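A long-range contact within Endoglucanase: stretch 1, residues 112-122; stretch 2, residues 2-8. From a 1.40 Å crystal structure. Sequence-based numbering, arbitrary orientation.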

# COMPACT_ATOMS: atom_id res chain seq x y z
N GLU A 112 -16.57 1.35 -10.23
CA GLU A 112 -15.71 2.25 -9.48
C GLU A 112 -14.53 1.49 -8.89
O GLU A 112 -14.65 0.30 -8.45
CB GLU A 112 -16.48 2.90 -8.36
CG GLU A 112 -17.49 3.91 -8.88
CD GLU A 112 -18.22 4.68 -7.83
OE1 GLU A 112 -17.99 4.35 -6.64
OE2 GLU A 112 -19.01 5.57 -8.23
N VAL A 113 -13.37 2.16 -8.88
CA VAL A 113 -12.15 1.63 -8.27
C VAL A 113 -11.60 2.86 -7.49
O VAL A 113 -11.31 3.88 -8.10
CB VAL A 113 -11.10 1.14 -9.27
CG1 VAL A 113 -9.89 0.56 -8.58
CG2 VAL A 113 -11.67 0.06 -10.18
N SER A 114 -11.50 2.75 -6.18
CA SER A 114 -11.32 3.93 -5.30
C SER A 114 -10.29 3.62 -4.23
O SER A 114 -10.14 2.47 -3.74
CB SER A 114 -12.62 4.23 -4.59
OG SER A 114 -13.66 4.38 -5.51
N ILE A 115 -9.65 4.71 -3.75
CA ILE A 115 -8.91 4.59 -2.47
C ILE A 115 -9.92 4.65 -1.34
O ILE A 115 -10.89 5.44 -1.42
CB ILE A 115 -7.92 5.73 -2.39
CG1 ILE A 115 -6.94 5.78 -3.57
CG2 ILE A 115 -7.14 5.65 -1.03
CD1 ILE A 115 -6.09 4.53 -3.84
N SER A 116 -9.76 3.81 -0.32
CA SER A 116 -10.62 3.73 0.82
C SER A 116 -9.84 4.04 2.12
O SER A 116 -8.75 3.55 2.28
CB SER A 116 -11.23 2.31 0.91
OG SER A 116 -12.10 2.18 2.02
N GLY A 117 -10.41 4.88 2.98
CA GLY A 117 -9.77 5.24 4.24
C GLY A 117 -8.52 6.07 4.04
O GLY A 117 -8.39 6.80 3.05
N THR A 118 -7.62 6.04 5.02
CA THR A 118 -6.48 6.95 5.02
C THR A 118 -5.28 6.32 4.41
O THR A 118 -4.79 5.32 4.91
CB THR A 118 -6.22 7.42 6.50
OG1 THR A 118 -7.33 8.21 6.97
CG2 THR A 118 -4.95 8.22 6.61
N PRO A 119 -4.74 6.90 3.34
CA PRO A 119 -3.50 6.40 2.81
C PRO A 119 -2.31 7.05 3.51
O PRO A 119 -2.41 8.19 4.00
CB PRO A 119 -3.58 6.83 1.35
CG PRO A 119 -4.38 8.03 1.31
CD PRO A 119 -5.30 8.00 2.49
N THR A 120 -1.25 6.27 3.67
CA THR A 120 -0.02 6.79 4.21
C THR A 120 1.17 6.61 3.27
O THR A 120 1.35 5.55 2.69
CB THR A 120 0.31 6.16 5.56
OG1 THR A 120 -0.77 6.44 6.47
CG2 THR A 120 1.66 6.68 6.14
N PHE A 121 1.90 7.72 3.08
CA PHE A 121 3.18 7.74 2.36
C PHE A 121 4.22 8.38 3.19
O PHE A 121 3.95 9.41 3.88
CB PHE A 121 3.03 8.53 1.06
CG PHE A 121 2.09 7.90 0.11
CD1 PHE A 121 2.51 6.96 -0.82
CD2 PHE A 121 0.75 8.25 0.15
CE1 PHE A 121 1.60 6.37 -1.67
CE2 PHE A 121 -0.16 7.67 -0.72
CZ PHE A 121 0.27 6.73 -1.62
N GLY A 122 5.36 7.73 3.26
CA GLY A 122 6.50 8.33 3.92
C GLY A 122 7.60 8.60 2.98
O GLY A 122 7.89 7.74 2.12
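Stretch 2 2-8: GFNLSID

At the apolar centre of the contact lies L5, whose methyl CD2 gathers three residues of stretch 1: I115 through CD1 at 3.6 Å from L5 CD2, F121 through CZ at 3.9 Å from L5 CD2, and P119 through CB at 4.1 Å from L5 CD2. The side chain of L5 is t at chi1 and p at chi2. It approaches F121 at the ring edge, near the plane of the ring, while one face of that ring is covered by F3.

The F3 ring presents an edge to this face of F121, with centroids 5.1 Å apart and planes at 87°, an almost perpendicular edge-to-face pair; the closest atoms are F3 CE2 and F121 CG, at 3.7 Å. Such an arrangement brings the slightly positive hydrogens of one ring rim against the electron-rich face of the other. F3 has chi1 t and F121 has chi1 m.

On the I7 side of L5, I115 serves both aliphatic residues of stretch 2: the same I115 CD1 that meets L5 lies 3.7 Å from I7 CD1. I7, m at chi1 and t at chi2, extends its CD1 to the backbone of the opposing strand, where I7 CD1 is 3.5 Å from V113 O and 3.6 Å from S114 C. These are van der Waals approaches of a methyl group to the peptide. I7 CG2 also lies 3.9 Å from V113 CG1, the closest approach of these two side chains.

The backbone course matches this pattern. Residues 4-7 of stretch 2 are extended, and their strand runs nearly antiparallel to strand 112-116, with 153° between the N-to-C directions and a closest axis approach of 7.5 Å. The nearest CA pair is S114 CA to I7 CA, 7.0 Å apart, a gap occupied by the I7 side chain, whose CD1 lies 3.7 Å from S114 CA. Alternation along the extended chain points the CA-to-CB bonds of F3, L5 and I7 toward stretch 1 and those of N4 and S6 away; in stretch 1, V113 and I115 point toward stretch 2 and S114 away. At G117, whose positive phi of 68° favours glycine, the chain turns a corner. The strand segment beyond it belongs to a different sheet or face, yet P119 and F121 also point toward stretch 2, so L5 contacts residues from both sides of the corner. Together the two stretches, at least 106 positions apart in sequence where they touch, bury 403 Å², both sides summed.

No hydrogen bond crosses the contact. The polar side chains of N4, S6 and D8 start with CA-to-CB bonds directed away from stretch 1, as S114 does from stretch 2, while E112, S116, T118 and T120 are out of reach of stretch 2. N4 makes a local bond: its ND2 donates to G2 O at 3.1 Å, a weak hydrogen bond with an N-H...O angle of 133°, within stretch 2 itself.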

# COMPACT_ATOMS: atom_id res chain seq x y z
N GLY A 2 2.35 19.50 -6.39
CA GLY A 2 1.53 18.75 -5.41
C GLY A 2 1.59 17.21 -5.57
O GLY A 2 1.67 16.71 -6.70
N PHE A 3 1.59 16.50 -4.47
CA PHE A 3 1.67 15.05 -4.45
C PHE A 3 0.26 14.45 -4.60
O PHE A 3 -0.66 14.80 -3.86
CB PHE A 3 2.30 14.57 -3.17
CG PHE A 3 2.46 13.07 -3.04
CD1 PHE A 3 3.14 12.33 -4.00
CD2 PHE A 3 2.00 12.41 -1.95
CE1 PHE A 3 3.31 10.97 -3.86
CE2 PHE A 3 2.17 11.08 -1.78
CZ PHE A 3 2.77 10.31 -2.78
N ASN A 4 0.11 13.51 -5.54
CA ASN A 4 -1.18 12.93 -5.94
C ASN A 4 -1.10 11.43 -6.02
O ASN A 4 -0.13 10.89 -6.55
CB ASN A 4 -1.59 13.42 -7.34
CG ASN A 4 -2.13 14.84 -7.32
OD1 ASN A 4 -3.34 15.04 -7.23
ND2 ASN A 4 -1.24 15.82 -7.33
N LEU A 5 -2.09 10.79 -5.45
CA LEU A 5 -2.39 9.36 -5.62
C LEU A 5 -3.66 9.28 -6.45
O LEU A 5 -4.72 9.75 -6.03
CB LEU A 5 -2.58 8.74 -4.24
CG LEU A 5 -3.19 7.36 -4.17
CD1 LEU A 5 -2.32 6.35 -4.98
CD2 LEU A 5 -3.47 6.81 -2.77
N SER A 6 -3.58 8.66 -7.63
CA SER A 6 -4.71 8.59 -8.53
C SER A 6 -4.91 7.23 -9.12
O SER A 6 -3.97 6.41 -9.29
CB SER A 6 -4.59 9.60 -9.65
OG SER A 6 -3.47 9.32 -10.49
N ILE A 7 -6.15 6.94 -9.40
CA ILE A 7 -6.52 5.70 -10.08
C ILE A 7 -7.09 6.08 -11.41
O ILE A 7 -7.92 6.97 -11.51
CB ILE A 7 -7.56 4.89 -9.27
CG1 ILE A 7 -7.01 4.69 -7.87
CG2 ILE A 7 -7.92 3.60 -10.04
CD1 ILE A 7 -7.96 3.95 -6.95
N ASP A 8 -6.54 5.49 -12.46
CA ASP A 8 -7.04 5.76 -13.81
C ASP A 8 -8.51 5.37 -13.99
O ASP A 8 -9.06 4.49 -13.32
CB ASP A 8 -6.23 5.06 -14.91
CG ASP A 8 -4.83 5.67 -15.16
OD1 ASP A 8 -4.42 6.69 -14.53
OD2 ASP A 8 -4.16 5.06 -16.03